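Local coordinates for nucleoprotein (Rift valley fever virus, PDB 3OV9), which encapsidates the viral RNA genome, shielding it from nucleases and forming the ribonucleoprotein that serves as template for transcription and replication, at residues Ala35-Glu40 with Ser98-Thr103; Arg106-Ala109 with Trp114-Gln117; Arg142-Pro147 with Arg163-Ala168. One frame throughout, in Å; residues are numbered along the deposited sequence. Where two conformers were deposited one is given.

How the interactions relate
The contacts follow one another along an all-helical chain, each closing before the next opens. Interaction 1 joins helix 35-46 to the loop ahead of helix 104-110; interaction 2 lies at the turn from that helix into helix 112-122; interaction 3 sets a later loop against helix 159-180. The centres of interactions 1 and 2 are about 14 Å apart, as are those of 2 and 3, while 1 and 3 are about 24 Å apart. Arg106 NH1 probably bonds the carbonyls of Ser98 and Glu101; His143 packs on helix 112-122 and His146 on helix 104-110. Interaction 2 is thus the middle link. Interactions 1 and 2 also face neighbouring subunits of the hexamer; no other chain touches interaction 3.

Interaction 1: Ala35-Glu40 with Ser98-Thr103; sequences ARRVIE and SRDELT
The guanidinium of Arg37 meets acidic groups at its edges: Asp100 OD1 near its plane on the side of NE and NH2, and the carboxylate carbon of Glu40 in plane on the side of NH1. Arg37 grips Asp100 side-on, both nitrogens sharing one oxygen, with NE to OD1 3.1 Å and NH2 to OD1 3.2 Å. The bonds are bent, 143° at NE. The guanidinium and carboxylate planes are 88° apart; NE meets the anti lone pair of OD1, and NH2 comes from above the carboxylate plane. A shorter bridge, Arg37 NH1 to Glu40 OE1 at 2.7 Å, holds the other end, which should limit the rotation of the head group.

With chi1 at -172°, CG of Arg37 leans toward the loop, 3.2 Å from Arg99 O; the bend at chi2 then turns the head group toward Asp100. The aliphatic parts of Arg37 and Arg99 cross at about a right angle, CG to CG 3.8 Å. In one of its two conformers, Arg99 bonds through NH2 to Met75 O of a third subunit. Deeper in, Leu102 CD2 packs on Val38 CG1 at 3.8 Å, and Val38 also touches Arg106, which probably binds RNA. The arrangement is a salt-bridge network over an apolar seam, joining a helix of the oligomerization region to a type I turn, Ser98 to Glu101.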
# COMPACT_ATOMS: atom_id res chain seq x y z
N ALA A 35 21.69 -31.31 15.97
CA ALA A 35 21.25 -32.71 15.98
C ALA A 35 21.51 -33.45 17.29
O ALA A 35 20.64 -34.18 17.78
CB ALA A 35 21.85 -33.47 14.81
N ARG A 36 22.70 -33.27 17.85
CA ARG A 36 23.06 -33.92 19.12
C ARG A 36 22.14 -33.48 20.26
O ARG A 36 21.73 -34.30 21.08
CB ARG A 36 24.52 -33.66 19.48
CG ARG A 36 25.51 -34.42 18.61
CD ARG A 36 26.95 -33.99 18.89
NE ARG A 36 27.89 -34.65 17.99
CZ ARG A 36 28.23 -34.20 16.78
NH1 ARG A 36 27.70 -33.07 16.30
NH2 ARG A 36 29.09 -34.88 16.04
N ARG A 37 21.82 -32.19 20.31
CA ARG A 37 20.90 -31.66 21.31
C ARG A 37 19.48 -32.18 21.10
O ARG A 37 18.78 -32.48 22.06
CB ARG A 37 20.94 -30.13 21.35
CG ARG A 37 20.17 -29.48 22.51
CD ARG A 37 20.60 -29.98 23.89
NE ARG A 37 19.90 -29.28 24.96
CZ ARG A 37 19.70 -29.76 26.18
NH1 ARG A 37 20.15 -30.96 26.52
NH2 ARG A 37 19.04 -29.03 27.08
N VAL A 38 19.07 -32.28 19.83
CA VAL A 38 17.74 -32.81 19.49
C VAL A 38 17.56 -34.23 20.04
O VAL A 38 16.56 -34.52 20.71
CB VAL A 38 17.47 -32.78 17.96
CG1 VAL A 38 16.24 -33.61 17.59
CG2 VAL A 38 17.27 -31.34 17.48
N ILE A 39 18.53 -35.10 19.77
CA ILE A 39 18.48 -36.49 20.23
C ILE A 39 18.58 -36.57 21.76
O ILE A 39 17.89 -37.39 22.39
CB ILE A 39 19.55 -37.36 19.54
CG1 ILE A 39 19.30 -37.40 18.02
CG2 ILE A 39 19.56 -38.79 20.09
CD1 ILE A 39 20.44 -37.92 17.21
N GLU A 40 19.41 -35.72 22.36
CA GLU A 40 19.51 -35.66 23.82
C GLU A 40 18.16 -35.34 24.46
O GLU A 40 17.76 -36.00 25.42
CB GLU A 40 20.56 -34.63 24.26
CG GLU A 40 20.83 -34.63 25.77
CD GLU A 40 21.96 -33.70 26.18
OE1 GLU A 40 22.10 -32.62 25.57
OE2 GLU A 40 22.71 -34.06 27.11
N SER A 98 15.05 -21.76 20.16
CA SER A 98 16.41 -21.98 20.66
C SER A 98 16.81 -23.45 20.56
O SER A 98 15.97 -24.33 20.33
CB SER A 98 16.53 -21.49 22.11
OG SER A 98 15.87 -22.37 23.00
N ARG A 99 18.11 -23.70 20.75
CA ARG A 99 18.72 -25.03 20.70
C ARG A 99 18.11 -26.00 21.70
O ARG A 99 18.15 -27.22 21.52
CB ARG A 99 20.22 -24.87 20.98
CG ARG A 99 21.07 -26.12 20.86
CD ARG A 99 22.52 -25.81 21.20
NE ARG A 99 23.13 -24.87 20.25
CZ ARG A 99 23.34 -23.58 20.48
NH1 ARG A 99 23.02 -23.05 21.66
NH2 ARG A 99 23.89 -22.82 19.55
N ASP A 100 17.56 -25.45 22.79
CA ASP A 100 17.01 -26.25 23.88
C ASP A 100 15.53 -26.59 23.68
O ASP A 100 14.89 -27.11 24.60
CB ASP A 100 17.22 -25.52 25.22
CG ASP A 100 18.69 -25.32 25.54
OD1 ASP A 100 19.48 -26.29 25.45
OD2 ASP A 100 19.07 -24.18 25.90
N GLU A 101 15.01 -26.32 22.49
CA GLU A 101 13.61 -26.62 22.16
C GLU A 101 13.50 -27.57 20.98
O GLU A 101 14.22 -27.43 19.98
CB GLU A 101 12.84 -25.33 21.86
CG GLU A 101 12.80 -24.30 22.99
CD GLU A 101 11.74 -24.60 24.05
OE1 GLU A 101 11.03 -25.62 23.94
OE2 GLU A 101 11.63 -23.80 25.00
N LEU A 102 12.59 -28.53 21.10
CA LEU A 102 12.29 -29.46 20.01
C LEU A 102 11.19 -28.92 19.11
O LEU A 102 10.27 -28.22 19.57
CB LEU A 102 11.85 -30.82 20.57
CG LEU A 102 12.89 -31.73 21.23
CD1 LEU A 102 12.21 -32.90 21.92
CD2 LEU A 102 13.91 -32.22 20.21
N THR A 103 11.30 -29.24 17.82
CA THR A 103 10.22 -29.05 16.84
C THR A 103 10.13 -30.34 16.04
O THR A 103 11.06 -31.15 16.03
CB THR A 103 10.49 -27.88 15.86
OG1 THR A 103 11.59 -28.21 15.00
CG2 THR A 103 10.78 -26.59 16.60

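Interaction 2: Arg106-Ala109 with Trp114-Gln117; sequences RVAA and WTCQ
Thr115 and Ala108 meet where helix 112-122 follows closely on helix 104-110; Thr115 makes the polar contact, and the methyl of Ala108 adds a light apolar one. The tight part is the hydroxyl: Thr115 OG1 gives a hydrogen bond to Ala108 O at 2.8 Å, lying in the carbonyl plane on a lone pair, with a C=O...O angle of 116°. OG1 also comes within 3.4 Å of Ala108 CA, so the oxygen sits close against the backbone it bonds. The first torsion puts it there: with chi1 -55°, OG1 lies beside the backbone N of Thr115 and CG2 takes the place anti to that N.

The looser part is apolar. Thr115 CG2 stands 4.0 Å from Ala108 CB, and the same methyl of Ala108 lies 3.8 Å from OG1, a light touch beside the firm bond. No solvent side opens here, since both residues are buried; Ile58 of helix 50-63 packs on Thr115 and Ser148 on Ala108. On either side of Thr115 in sequence, Trp114 meets Phe11 of a second subunit edge-to-face and Gln117 NE2 bonds Ala12 O of that subunit.

Thr115 OG1 is also hydrogen-bonded to Leu111 O, so its single proton must be shared or alternate between two carbonyls. The chemistry is that of a buried side-chain hydroxyl tying the first turn of helix 112-122 to main-chain carbonyls at the end of helix 104-110 and in the link.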
# COMPACT_ATOMS: atom_id res chain seq x y z
N ARG A 106 12.86 -30.60 13.33
CA ARG A 106 14.17 -30.92 13.92
C ARG A 106 14.33 -32.41 14.21
O ARG A 106 15.42 -32.97 14.05
CB ARG A 106 14.42 -30.08 15.17
CG ARG A 106 14.76 -28.64 14.85
CD ARG A 106 14.89 -27.78 16.10
NE ARG A 106 15.14 -26.39 15.74
CZ ARG A 106 15.37 -25.41 16.62
NH1 ARG A 106 15.38 -25.66 17.93
NH2 ARG A 106 15.59 -24.18 16.19
N VAL A 107 13.24 -33.06 14.63
CA VAL A 107 13.26 -34.51 14.83
C VAL A 107 13.55 -35.23 13.51
O VAL A 107 14.43 -36.10 13.45
CB VAL A 107 11.94 -35.02 15.48
CG1 VAL A 107 11.94 -36.55 15.57
CG2 VAL A 107 11.76 -34.41 16.87
N ALA A 108 12.84 -34.85 12.45
CA ALA A 108 13.06 -35.41 11.12
C ALA A 108 14.49 -35.19 10.62
O ALA A 108 15.09 -36.08 10.01
CB ALA A 108 12.05 -34.84 10.12
N ALA A 109 15.03 -34.00 10.89
CA ALA A 109 16.37 -33.64 10.42
C ALA A 109 17.47 -34.37 11.18
O ALA A 109 18.45 -34.83 10.57
CB ALA A 109 16.57 -32.13 10.52
N TRP A 114 16.44 -42.35 8.85
CA TRP A 114 15.13 -43.00 8.86
C TRP A 114 14.10 -42.18 8.07
O TRP A 114 13.32 -42.75 7.30
CB TRP A 114 14.64 -43.24 10.30
CG TRP A 114 13.45 -44.16 10.39
CD1 TRP A 114 13.47 -45.53 10.50
CD2 TRP A 114 12.06 -43.79 10.38
NE1 TRP A 114 12.18 -46.02 10.56
CE2 TRP A 114 11.30 -44.97 10.49
CE3 TRP A 114 11.39 -42.56 10.30
CZ2 TRP A 114 9.90 -44.97 10.52
CZ3 TRP A 114 9.99 -42.56 10.33
CH2 TRP A 114 9.27 -43.76 10.44
N THR A 115 14.12 -40.86 8.24
CA THR A 115 13.22 -39.95 7.53
C THR A 115 13.23 -40.18 6.02
O THR A 115 12.18 -40.29 5.39
CB THR A 115 13.57 -38.47 7.82
OG1 THR A 115 13.55 -38.25 9.24
CG2 THR A 115 12.57 -37.51 7.15
N CYS A 116 14.43 -40.29 5.45
CA CYS A 116 14.57 -40.43 4.00
C CYS A 116 14.01 -41.76 3.49
O CYS A 116 13.48 -41.82 2.38
CB CYS A 116 16.02 -40.24 3.56
SG CYS A 116 16.60 -38.56 3.81
N GLN A 117 14.14 -42.80 4.31
CA GLN A 117 13.54 -44.11 4.01
C GLN A 117 12.03 -44.06 4.09
O GLN A 117 11.34 -44.68 3.27
CB GLN A 117 14.04 -45.16 5.00
CG GLN A 117 15.50 -45.51 4.88
CD GLN A 117 15.89 -46.56 5.89
OE1 GLN A 117 15.47 -47.72 5.81
NE2 GLN A 117 16.70 -46.16 6.87

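Interaction 3: Arg142-Pro147 with Arg163-Ala168; sequences RHMMHP and RAILDA
Met144, at the end of the short 3-10 turn 142-144, reaches onto the flank of helix 159-180 and makes this contact, which lies within the helical bundle. Met144 points toward the helix, with CG anti to its carbonyl carbon, and its chain runs extended beyond CG (chi2 -176°, chi3 163°), carrying SD and CE straight to the helix surface. There the end of the chain lies between Ile165 and Ala168, residues one turn apart. CE is 3.5 Å from Ile165 O, touching the backbone as well as the side chain.

On the Ile165 side, the methyl is 3.9 Å from CD1 and 4.1 Å from CG2, touching both branches of the isoleucine, whose side chain crosses the methionine at about a right angle. On the Ala168 side it is the sulfur that makes the nearest approach, SD to CB 3.8 Å, while CE comes within 4.0 Å of the same CB. SD also lies 4.0 Å from Ala168 C, so the thioether rests against the backbone as well as the methyl.

All three residues are buried, and no hydrogen bond crosses between the two segments. Val234 of helix 232-243 packs against both Met144 and Ala168, and Phe149 also touches Met144. Beside this apolar patch, Met144 O accepts a hydrogen bond from His169 ND1. The arrangement is plain hydrophobic core packing, of the kind that fills the interior of an orthogonal helical bundle, here joining a connecting loop to two of its helices.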
# COMPACT_ATOMS: atom_id res chain seq x y z
N ARG A 142 12.75 -40.61 -4.31
CA ARG A 142 11.92 -40.31 -3.15
C ARG A 142 12.73 -39.95 -1.90
O ARG A 142 12.32 -39.11 -1.12
CB ARG A 142 10.95 -41.47 -2.85
CG ARG A 142 9.58 -41.34 -3.52
CD ARG A 142 9.68 -41.23 -5.03
NE ARG A 142 8.38 -41.39 -5.70
CZ ARG A 142 8.16 -41.07 -6.97
NH1 ARG A 142 9.13 -40.56 -7.72
NH2 ARG A 142 6.95 -41.25 -7.50
N HIS A 143 13.91 -40.57 -1.75
CA HIS A 143 14.79 -40.30 -0.61
C HIS A 143 15.20 -38.83 -0.49
O HIS A 143 15.59 -38.38 0.60
CB HIS A 143 16.04 -41.18 -0.67
CG HIS A 143 15.77 -42.64 -0.49
ND1 HIS A 143 15.48 -43.48 -1.55
CD2 HIS A 143 15.75 -43.42 0.62
CE1 HIS A 143 15.30 -44.71 -1.10
NE2 HIS A 143 15.45 -44.70 0.21
N MET A 144 15.12 -38.09 -1.59
CA MET A 144 15.53 -36.68 -1.64
C MET A 144 14.40 -35.71 -1.29
O MET A 144 14.61 -34.49 -1.23
CB MET A 144 16.08 -36.33 -3.03
CG MET A 144 17.42 -36.96 -3.38
SD MET A 144 18.07 -36.40 -4.97
CE MET A 144 19.79 -36.89 -4.81
N MET A 145 13.20 -36.23 -1.05
CA MET A 145 11.99 -35.40 -0.94
C MET A 145 11.68 -34.88 0.47
O MET A 145 10.54 -34.90 0.92
CB MET A 145 10.78 -36.12 -1.55
CG MET A 145 10.89 -36.32 -3.06
SD MET A 145 9.44 -37.14 -3.77
CE MET A 145 8.16 -35.95 -3.39
N HIS A 146 12.72 -34.41 1.15
CA HIS A 146 12.57 -33.62 2.38
C HIS A 146 13.87 -32.85 2.62
O HIS A 146 14.94 -33.35 2.26
CB HIS A 146 12.21 -34.49 3.58
CG HIS A 146 11.61 -33.73 4.72
ND1 HIS A 146 12.34 -33.33 5.82
CD2 HIS A 146 10.36 -33.24 4.91
CE1 HIS A 146 11.56 -32.66 6.65
NE2 HIS A 146 10.35 -32.59 6.12
N PRO A 147 13.79 -31.64 3.22
CA PRO A 147 15.04 -30.92 3.52
C PRO A 147 16.01 -31.71 4.40
O PRO A 147 17.22 -31.47 4.34
CB PRO A 147 14.55 -29.66 4.23
CG PRO A 147 13.19 -29.42 3.66
CD PRO A 147 12.60 -30.79 3.45
N ARG A 163 27.79 -32.06 -6.88
CA ARG A 163 26.96 -31.07 -7.56
C ARG A 163 25.67 -31.70 -8.10
O ARG A 163 24.59 -31.12 -7.96
CB ARG A 163 27.74 -30.38 -8.68
CG ARG A 163 27.00 -29.20 -9.33
CD ARG A 163 27.88 -28.44 -10.33
NE ARG A 163 28.18 -29.21 -11.53
CZ ARG A 163 29.38 -29.71 -11.83
NH1 ARG A 163 30.41 -29.52 -11.02
NH2 ARG A 163 29.55 -30.40 -12.96
N ALA A 164 25.80 -32.88 -8.71
CA ALA A 164 24.65 -33.61 -9.25
C ALA A 164 23.65 -33.99 -8.16
O ALA A 164 22.44 -33.81 -8.34
CB ALA A 164 25.11 -34.85 -10.01
N ILE A 165 24.16 -34.50 -7.04
CA ILE A 165 23.33 -34.86 -5.89
C ILE A 165 22.55 -33.65 -5.37
O ILE A 165 21.34 -33.74 -5.14
CB ILE A 165 24.17 -35.52 -4.75
CG1 ILE A 165 24.61 -36.94 -5.12
CG2 ILE A 165 23.43 -35.49 -3.40
CD1 ILE A 165 23.50 -38.00 -5.09
N LEU A 166 23.25 -32.53 -5.22
CA LEU A 166 22.64 -31.31 -4.69
C LEU A 166 21.68 -30.64 -5.67
O LEU A 166 20.61 -30.18 -5.25
CB LEU A 166 23.72 -30.32 -4.21
CG LEU A 166 24.51 -30.75 -2.97
CD1 LEU A 166 25.56 -29.71 -2.61
CD2 LEU A 166 23.58 -31.01 -1.78
N ASP A 167 22.03 -30.61 -6.95
CA ASP A 167 21.15 -30.09 -7.99
C ASP A 167 19.85 -30.90 -8.07
O ASP A 167 18.76 -30.33 -8.14
CB ASP A 167 21.84 -30.06 -9.36
CG ASP A 167 22.88 -28.95 -9.49
OD1 ASP A 167 22.93 -28.04 -8.63
OD2 ASP A 167 23.65 -28.98 -10.47
N ALA A 168 19.99 -32.23 -8.04
CA ALA A 168 18.83 -33.14 -8.05
C ALA A 168 17.91 -32.89 -6.85
O ALA A 168 16.69 -32.81 -7.01
CB ALA A 168 19.29 -34.59 -8.08